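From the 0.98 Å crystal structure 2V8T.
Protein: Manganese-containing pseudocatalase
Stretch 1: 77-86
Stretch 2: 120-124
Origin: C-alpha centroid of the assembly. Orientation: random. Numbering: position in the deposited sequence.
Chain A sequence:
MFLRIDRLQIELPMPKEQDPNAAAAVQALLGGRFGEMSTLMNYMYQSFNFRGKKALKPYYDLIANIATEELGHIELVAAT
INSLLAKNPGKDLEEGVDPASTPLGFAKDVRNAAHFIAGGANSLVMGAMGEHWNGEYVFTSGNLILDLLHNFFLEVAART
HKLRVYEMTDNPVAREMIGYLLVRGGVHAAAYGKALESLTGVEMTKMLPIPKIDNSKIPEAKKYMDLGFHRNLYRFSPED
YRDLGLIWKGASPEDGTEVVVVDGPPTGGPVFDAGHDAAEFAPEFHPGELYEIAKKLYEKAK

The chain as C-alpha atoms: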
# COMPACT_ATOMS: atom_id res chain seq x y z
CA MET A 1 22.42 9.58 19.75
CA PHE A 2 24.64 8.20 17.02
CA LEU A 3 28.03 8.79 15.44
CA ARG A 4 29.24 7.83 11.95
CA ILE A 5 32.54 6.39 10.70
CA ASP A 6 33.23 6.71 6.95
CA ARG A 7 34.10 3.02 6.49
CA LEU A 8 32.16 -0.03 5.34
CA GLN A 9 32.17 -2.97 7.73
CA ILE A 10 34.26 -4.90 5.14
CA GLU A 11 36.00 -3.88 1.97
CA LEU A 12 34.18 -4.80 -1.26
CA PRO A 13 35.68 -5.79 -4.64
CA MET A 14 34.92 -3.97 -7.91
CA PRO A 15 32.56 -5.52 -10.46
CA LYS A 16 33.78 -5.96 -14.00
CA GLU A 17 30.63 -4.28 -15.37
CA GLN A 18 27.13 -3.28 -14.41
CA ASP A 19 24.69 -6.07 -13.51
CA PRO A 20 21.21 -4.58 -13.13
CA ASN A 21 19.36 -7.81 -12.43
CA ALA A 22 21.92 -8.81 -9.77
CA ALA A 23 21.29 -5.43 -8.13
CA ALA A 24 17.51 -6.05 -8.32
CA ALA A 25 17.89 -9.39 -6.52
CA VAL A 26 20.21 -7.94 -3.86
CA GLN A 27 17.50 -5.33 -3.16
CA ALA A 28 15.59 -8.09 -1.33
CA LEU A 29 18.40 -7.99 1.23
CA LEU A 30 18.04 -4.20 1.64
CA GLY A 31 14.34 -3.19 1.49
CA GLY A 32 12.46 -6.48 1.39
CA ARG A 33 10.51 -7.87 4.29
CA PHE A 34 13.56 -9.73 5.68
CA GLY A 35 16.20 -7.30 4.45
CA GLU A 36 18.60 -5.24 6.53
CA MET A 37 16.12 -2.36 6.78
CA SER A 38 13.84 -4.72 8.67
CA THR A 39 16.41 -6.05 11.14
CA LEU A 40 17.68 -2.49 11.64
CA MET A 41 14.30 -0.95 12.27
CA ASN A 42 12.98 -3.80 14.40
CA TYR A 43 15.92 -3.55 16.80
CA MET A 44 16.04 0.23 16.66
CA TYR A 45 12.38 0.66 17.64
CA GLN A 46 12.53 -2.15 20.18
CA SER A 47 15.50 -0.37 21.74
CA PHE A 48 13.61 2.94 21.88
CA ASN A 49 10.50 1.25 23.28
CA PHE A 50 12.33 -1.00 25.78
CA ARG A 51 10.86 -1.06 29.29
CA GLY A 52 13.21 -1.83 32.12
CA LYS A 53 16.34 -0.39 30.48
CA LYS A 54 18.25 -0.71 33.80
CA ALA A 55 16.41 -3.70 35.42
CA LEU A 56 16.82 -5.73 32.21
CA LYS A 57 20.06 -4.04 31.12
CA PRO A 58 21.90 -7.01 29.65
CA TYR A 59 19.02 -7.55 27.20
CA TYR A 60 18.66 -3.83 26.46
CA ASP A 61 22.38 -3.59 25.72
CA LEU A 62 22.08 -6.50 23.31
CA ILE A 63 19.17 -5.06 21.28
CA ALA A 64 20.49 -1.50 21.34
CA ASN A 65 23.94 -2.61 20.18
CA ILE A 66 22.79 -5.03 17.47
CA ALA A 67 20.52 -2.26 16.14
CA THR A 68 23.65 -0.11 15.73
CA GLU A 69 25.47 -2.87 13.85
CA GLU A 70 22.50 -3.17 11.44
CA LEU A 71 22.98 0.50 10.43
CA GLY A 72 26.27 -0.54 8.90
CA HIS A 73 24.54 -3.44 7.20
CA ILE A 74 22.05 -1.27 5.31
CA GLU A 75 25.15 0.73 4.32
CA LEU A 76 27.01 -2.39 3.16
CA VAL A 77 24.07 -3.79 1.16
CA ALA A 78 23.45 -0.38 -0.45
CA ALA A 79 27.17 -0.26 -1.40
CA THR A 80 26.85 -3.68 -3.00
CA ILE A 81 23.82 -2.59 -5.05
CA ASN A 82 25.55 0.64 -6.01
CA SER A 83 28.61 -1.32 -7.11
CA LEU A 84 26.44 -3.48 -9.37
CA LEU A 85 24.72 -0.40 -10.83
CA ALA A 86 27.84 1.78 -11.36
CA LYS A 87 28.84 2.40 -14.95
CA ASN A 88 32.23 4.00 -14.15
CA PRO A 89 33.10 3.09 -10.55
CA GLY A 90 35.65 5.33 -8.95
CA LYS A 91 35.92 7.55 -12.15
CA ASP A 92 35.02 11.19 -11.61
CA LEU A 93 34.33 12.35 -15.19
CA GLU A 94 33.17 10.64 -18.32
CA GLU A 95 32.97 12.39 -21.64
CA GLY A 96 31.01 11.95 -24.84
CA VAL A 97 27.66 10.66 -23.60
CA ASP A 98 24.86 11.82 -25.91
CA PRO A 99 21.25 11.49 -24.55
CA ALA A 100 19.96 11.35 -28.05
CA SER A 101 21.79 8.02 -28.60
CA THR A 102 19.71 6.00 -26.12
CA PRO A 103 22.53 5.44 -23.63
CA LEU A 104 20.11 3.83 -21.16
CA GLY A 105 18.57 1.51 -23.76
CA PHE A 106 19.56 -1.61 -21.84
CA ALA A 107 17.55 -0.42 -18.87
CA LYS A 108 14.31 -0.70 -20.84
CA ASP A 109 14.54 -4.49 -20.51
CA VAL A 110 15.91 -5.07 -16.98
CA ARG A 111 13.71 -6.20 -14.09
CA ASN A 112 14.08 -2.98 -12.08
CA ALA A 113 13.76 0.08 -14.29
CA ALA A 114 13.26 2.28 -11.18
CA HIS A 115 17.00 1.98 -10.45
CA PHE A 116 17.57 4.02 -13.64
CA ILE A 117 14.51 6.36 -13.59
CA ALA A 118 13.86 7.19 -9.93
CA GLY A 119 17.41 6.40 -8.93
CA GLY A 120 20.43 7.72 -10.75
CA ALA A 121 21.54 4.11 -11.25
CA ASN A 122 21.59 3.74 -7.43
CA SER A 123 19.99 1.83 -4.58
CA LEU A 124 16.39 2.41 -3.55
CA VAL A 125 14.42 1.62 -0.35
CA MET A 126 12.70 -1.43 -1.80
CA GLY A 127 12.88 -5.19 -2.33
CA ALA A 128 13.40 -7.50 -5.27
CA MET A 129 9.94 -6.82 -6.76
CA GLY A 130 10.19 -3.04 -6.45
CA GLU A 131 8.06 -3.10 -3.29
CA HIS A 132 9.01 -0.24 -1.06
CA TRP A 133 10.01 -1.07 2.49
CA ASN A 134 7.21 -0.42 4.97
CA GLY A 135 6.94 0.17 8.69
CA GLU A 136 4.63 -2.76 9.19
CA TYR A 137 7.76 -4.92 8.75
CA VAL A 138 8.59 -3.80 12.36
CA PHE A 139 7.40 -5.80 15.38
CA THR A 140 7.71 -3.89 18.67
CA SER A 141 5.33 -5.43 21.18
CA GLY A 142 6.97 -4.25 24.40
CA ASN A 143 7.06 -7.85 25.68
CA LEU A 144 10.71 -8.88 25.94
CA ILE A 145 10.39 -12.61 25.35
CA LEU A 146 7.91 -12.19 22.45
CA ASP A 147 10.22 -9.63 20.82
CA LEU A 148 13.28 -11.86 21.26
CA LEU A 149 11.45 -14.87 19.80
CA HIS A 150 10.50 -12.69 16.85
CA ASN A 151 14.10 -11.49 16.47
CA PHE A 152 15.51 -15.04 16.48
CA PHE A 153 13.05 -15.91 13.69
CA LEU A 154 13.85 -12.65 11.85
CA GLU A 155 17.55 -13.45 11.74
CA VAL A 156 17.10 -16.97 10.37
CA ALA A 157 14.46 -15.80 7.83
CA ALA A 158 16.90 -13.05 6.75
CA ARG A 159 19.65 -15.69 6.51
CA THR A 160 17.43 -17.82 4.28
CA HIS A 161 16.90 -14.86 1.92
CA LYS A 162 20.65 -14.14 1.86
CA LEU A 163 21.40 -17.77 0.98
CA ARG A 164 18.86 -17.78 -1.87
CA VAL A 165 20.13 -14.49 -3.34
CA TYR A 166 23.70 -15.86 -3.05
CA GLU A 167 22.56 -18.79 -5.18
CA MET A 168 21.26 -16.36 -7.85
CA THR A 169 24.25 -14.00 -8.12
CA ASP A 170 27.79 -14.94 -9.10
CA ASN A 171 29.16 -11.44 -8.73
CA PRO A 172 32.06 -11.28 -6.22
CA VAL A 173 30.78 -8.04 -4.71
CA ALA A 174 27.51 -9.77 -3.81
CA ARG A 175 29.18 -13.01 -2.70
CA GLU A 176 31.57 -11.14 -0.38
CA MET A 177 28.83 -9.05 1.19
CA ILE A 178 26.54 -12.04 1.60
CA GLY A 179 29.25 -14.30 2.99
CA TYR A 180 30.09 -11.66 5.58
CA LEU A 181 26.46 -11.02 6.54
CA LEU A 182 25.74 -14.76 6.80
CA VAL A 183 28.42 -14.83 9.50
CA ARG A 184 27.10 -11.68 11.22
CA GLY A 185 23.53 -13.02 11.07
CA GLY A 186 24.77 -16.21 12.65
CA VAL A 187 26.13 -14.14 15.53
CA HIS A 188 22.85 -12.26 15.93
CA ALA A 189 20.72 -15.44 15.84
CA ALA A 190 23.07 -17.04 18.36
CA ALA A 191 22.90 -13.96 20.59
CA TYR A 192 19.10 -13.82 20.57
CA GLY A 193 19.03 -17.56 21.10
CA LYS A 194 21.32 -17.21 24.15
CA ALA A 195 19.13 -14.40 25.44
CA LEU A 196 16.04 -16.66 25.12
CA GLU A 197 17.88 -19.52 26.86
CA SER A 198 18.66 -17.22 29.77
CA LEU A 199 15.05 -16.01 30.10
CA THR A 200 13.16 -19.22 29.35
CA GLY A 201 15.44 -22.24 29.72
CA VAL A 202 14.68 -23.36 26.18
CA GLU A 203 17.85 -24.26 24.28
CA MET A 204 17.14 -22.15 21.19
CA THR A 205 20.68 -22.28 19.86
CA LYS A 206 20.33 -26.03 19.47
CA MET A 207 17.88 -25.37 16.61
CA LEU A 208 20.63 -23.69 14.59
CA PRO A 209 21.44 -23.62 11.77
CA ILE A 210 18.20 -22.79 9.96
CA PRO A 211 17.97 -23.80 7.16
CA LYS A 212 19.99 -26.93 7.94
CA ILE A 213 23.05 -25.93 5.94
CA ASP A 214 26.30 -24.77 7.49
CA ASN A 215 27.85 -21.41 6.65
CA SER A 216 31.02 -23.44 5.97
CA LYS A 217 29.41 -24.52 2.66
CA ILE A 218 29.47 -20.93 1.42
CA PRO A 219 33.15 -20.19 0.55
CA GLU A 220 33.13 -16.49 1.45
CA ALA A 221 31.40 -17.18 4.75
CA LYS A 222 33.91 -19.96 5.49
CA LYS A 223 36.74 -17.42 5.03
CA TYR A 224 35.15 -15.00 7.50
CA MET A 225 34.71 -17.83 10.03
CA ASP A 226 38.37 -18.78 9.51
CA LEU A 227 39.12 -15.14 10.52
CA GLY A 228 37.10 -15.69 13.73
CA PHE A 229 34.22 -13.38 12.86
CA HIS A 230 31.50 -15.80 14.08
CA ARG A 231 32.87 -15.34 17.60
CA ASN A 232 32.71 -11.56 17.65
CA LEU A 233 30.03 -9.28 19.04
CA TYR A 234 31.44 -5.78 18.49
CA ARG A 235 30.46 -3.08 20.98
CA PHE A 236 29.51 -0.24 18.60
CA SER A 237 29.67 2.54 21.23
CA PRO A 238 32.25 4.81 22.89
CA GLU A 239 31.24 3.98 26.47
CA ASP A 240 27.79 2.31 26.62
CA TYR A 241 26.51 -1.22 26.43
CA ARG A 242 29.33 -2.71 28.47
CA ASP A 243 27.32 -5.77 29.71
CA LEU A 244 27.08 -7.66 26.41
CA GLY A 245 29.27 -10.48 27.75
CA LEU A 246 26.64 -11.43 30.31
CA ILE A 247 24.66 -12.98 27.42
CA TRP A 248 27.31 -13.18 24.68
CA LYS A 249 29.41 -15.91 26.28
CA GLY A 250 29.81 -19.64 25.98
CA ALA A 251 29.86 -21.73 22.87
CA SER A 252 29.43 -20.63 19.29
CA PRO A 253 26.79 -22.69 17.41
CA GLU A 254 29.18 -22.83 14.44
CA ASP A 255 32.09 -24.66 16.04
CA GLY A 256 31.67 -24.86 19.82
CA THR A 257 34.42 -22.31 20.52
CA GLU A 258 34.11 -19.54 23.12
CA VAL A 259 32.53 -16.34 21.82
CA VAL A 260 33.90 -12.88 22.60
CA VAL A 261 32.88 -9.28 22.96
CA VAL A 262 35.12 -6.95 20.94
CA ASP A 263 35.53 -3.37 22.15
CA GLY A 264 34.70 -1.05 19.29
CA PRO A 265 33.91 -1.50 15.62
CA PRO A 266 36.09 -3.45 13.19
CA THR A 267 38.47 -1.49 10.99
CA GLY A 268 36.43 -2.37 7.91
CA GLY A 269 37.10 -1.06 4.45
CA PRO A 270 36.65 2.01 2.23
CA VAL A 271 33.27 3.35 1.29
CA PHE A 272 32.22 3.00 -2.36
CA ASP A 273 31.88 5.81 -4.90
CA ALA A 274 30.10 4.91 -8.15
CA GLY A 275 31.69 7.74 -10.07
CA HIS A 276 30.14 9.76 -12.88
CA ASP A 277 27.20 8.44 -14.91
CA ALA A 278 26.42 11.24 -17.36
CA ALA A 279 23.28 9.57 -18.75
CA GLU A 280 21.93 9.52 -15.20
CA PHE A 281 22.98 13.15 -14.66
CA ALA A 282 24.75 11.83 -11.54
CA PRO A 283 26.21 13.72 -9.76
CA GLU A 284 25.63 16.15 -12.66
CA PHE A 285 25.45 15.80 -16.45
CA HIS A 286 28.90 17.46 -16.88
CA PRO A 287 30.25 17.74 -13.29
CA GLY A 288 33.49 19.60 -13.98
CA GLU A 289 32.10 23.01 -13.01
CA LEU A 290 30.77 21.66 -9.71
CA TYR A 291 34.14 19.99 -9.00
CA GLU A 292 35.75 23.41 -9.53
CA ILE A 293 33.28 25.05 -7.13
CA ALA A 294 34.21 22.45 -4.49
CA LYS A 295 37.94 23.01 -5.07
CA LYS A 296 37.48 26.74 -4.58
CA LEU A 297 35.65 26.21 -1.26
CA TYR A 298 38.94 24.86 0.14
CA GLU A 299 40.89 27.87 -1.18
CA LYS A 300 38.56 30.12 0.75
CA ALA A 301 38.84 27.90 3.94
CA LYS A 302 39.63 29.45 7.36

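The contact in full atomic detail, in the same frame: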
# COMPACT_ATOMS: atom_id res chain seq x y z
N VAL A 77 24.91 -3.27 2.24
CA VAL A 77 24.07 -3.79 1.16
C VAL A 77 23.84 -2.69 0.10
O VAL A 77 23.92 -2.99 -1.11
CB VAL A 77 22.76 -4.38 1.69
CG1 VAL A 77 21.95 -4.92 0.51
CG2 VAL A 77 23.05 -5.51 2.68
N ALA A 78 23.59 -1.44 0.52
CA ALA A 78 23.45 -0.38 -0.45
C ALA A 78 24.73 -0.25 -1.30
O ALA A 78 24.65 -0.03 -2.51
CB ALA A 78 23.11 0.93 0.24
N ALA A 79 25.90 -0.35 -0.66
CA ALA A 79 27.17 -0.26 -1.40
C ALA A 79 27.30 -1.36 -2.43
O ALA A 79 27.87 -1.15 -3.51
CB ALA A 79 28.35 -0.26 -0.44
N THR A 80 26.82 -2.56 -2.10
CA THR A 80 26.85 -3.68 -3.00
C THR A 80 25.97 -3.41 -4.24
O THR A 80 26.37 -3.60 -5.38
CB THR A 80 26.40 -4.96 -2.27
OG1 THR A 80 27.25 -5.20 -1.15
CG2 THR A 80 26.41 -6.16 -3.17
N ILE A 81 24.73 -2.97 -3.97
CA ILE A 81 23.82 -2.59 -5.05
C ILE A 81 24.42 -1.49 -5.91
O ILE A 81 24.40 -1.56 -7.15
CB ILE A 81 22.45 -2.20 -4.45
CG1 ILE A 81 21.79 -3.44 -3.86
CG2 ILE A 81 21.58 -1.51 -5.47
CD1 ILE A 81 20.69 -3.12 -2.86
N ASN A 82 24.97 -0.46 -5.27
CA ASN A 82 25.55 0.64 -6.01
C ASN A 82 26.72 0.18 -6.87
O ASN A 82 26.92 0.68 -7.98
CB ASN A 82 25.94 1.76 -5.08
CG ASN A 82 24.73 2.46 -4.50
OD1 ASN A 82 23.66 2.46 -5.10
ND2 ASN A 82 24.92 3.10 -3.32
N SER A 83 27.52 -0.75 -6.35
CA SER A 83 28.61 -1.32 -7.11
C SER A 83 28.12 -2.01 -8.36
O SER A 83 28.73 -1.88 -9.44
CB SER A 83 29.41 -2.31 -6.24
OG SER A 83 30.08 -1.69 -5.17
N LEU A 84 27.03 -2.77 -8.24
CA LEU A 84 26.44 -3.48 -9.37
C LEU A 84 25.79 -2.54 -10.37
O LEU A 84 25.65 -2.91 -11.55
CB LEU A 84 25.43 -4.51 -8.84
CG LEU A 84 26.07 -5.65 -8.03
CD1 LEU A 84 24.96 -6.36 -7.20
CD2 LEU A 84 26.80 -6.63 -8.94
N LEU A 85 25.37 -1.34 -9.95
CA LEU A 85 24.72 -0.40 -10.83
C LEU A 85 25.67 0.64 -11.43
O LEU A 85 25.28 1.38 -12.33
CB LEU A 85 23.61 0.34 -10.08
CG LEU A 85 22.42 -0.54 -9.68
CD1 LEU A 85 21.49 0.23 -8.78
CD2 LEU A 85 21.68 -1.07 -10.90
N ALA A 86 26.91 0.71 -10.95
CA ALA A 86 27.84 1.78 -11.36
C ALA A 86 28.39 1.52 -12.74
O ALA A 86 28.98 0.51 -13.02
CB ALA A 86 29.03 1.79 -10.38
N GLY A 120 19.42 7.44 -9.77
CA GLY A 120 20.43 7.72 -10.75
C GLY A 120 21.39 6.53 -10.88
O GLY A 120 22.57 6.63 -10.56
N ALA A 121 20.81 5.38 -11.30
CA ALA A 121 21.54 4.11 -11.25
C ALA A 121 22.08 3.88 -9.82
O ALA A 121 23.28 3.68 -9.62
CB ALA A 121 22.60 3.97 -12.30
N ASN A 122 21.19 3.91 -8.83
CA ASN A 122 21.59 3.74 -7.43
C ASN A 122 20.49 2.99 -6.67
O ASN A 122 19.36 2.80 -7.14
CB ASN A 122 21.96 5.07 -6.78
CG ASN A 122 20.92 6.16 -6.81
OD1 ASN A 122 19.73 5.93 -6.28
ND2 ASN A 122 21.19 7.26 -7.37
N SER A 123 20.88 2.57 -5.45
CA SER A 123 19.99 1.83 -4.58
C SER A 123 18.75 2.63 -4.23
O SER A 123 18.74 3.87 -4.20
CB SER A 123 20.72 1.43 -3.29
OG SER A 123 20.87 2.47 -2.36
N LEU A 124 17.67 1.87 -3.95
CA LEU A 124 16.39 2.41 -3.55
C LEU A 124 15.89 1.65 -2.32
O LEU A 124 16.40 0.59 -1.97
CB LEU A 124 15.37 2.34 -4.71
CG LEU A 124 15.78 3.14 -5.96
CD1 LEU A 124 14.86 2.76 -7.11
CD2 LEU A 124 15.75 4.64 -5.72
O HOH W 1 25.69 3.31 -8.23

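Within a helix most backbone polar groups are satisfied by internal hydrogen bonds, but an irregular segment laid against it must find partners elsewhere, and a side chain from the helix can supply one. The manganese-containing pseudocatalase offers a compact example. Residues 77-85 are helical, with bonds such as Asn 82 N to Ala 78 O (2.8 Å) holding the turns; residues 120-124 have no regular structure and run alongside in the opposite sense, so that, by CA positions, Ala 78 lies nearest Ser 123, Asn 82 nearest Asn 122 and Leu 85 nearest Ala 121. The contact is modest, 281 Å² summed over both sides, and its residues are buried.

Ser 123 gives up the most surface. Its CA-to-CB bond points toward the helix, and its CB rests 3.8 Å from CG2 of Ile 81, while its OG lies 3.8 Å from CB of Ala 78. That last pair is a simple packing contact; the hydroxyl finds its hydrogen bond elsewhere in the structure. The direct polar link runs instead from backbone to side chain: Ser 123 N donates to Asn 82 OD1 at 2.8 Å, with an N-H...O angle of 151°. The CA-to-CB bond of Asn 82 points sideways to the loop, but the end of the side chain, in the m rotamer, comes nearer, and there its oxygen takes up an amide hydrogen.

The CA-to-CB bond of Leu 85, next in covered area, points toward the loop. Its CB lies 3.4 Å from Ala 121 O and 4.4 Å from Ala 121 CB, while CD1 packs 3.6 Å from Asn 122 C, so aliphatic carbon lies against the loop backbone. The carbonyl of Ala 121 accepts a hydrogen bond from a water, which donates to Ala 121 O at 2.8 Å and to Asn 82 O at 2.9 Å, bridging loop and helix.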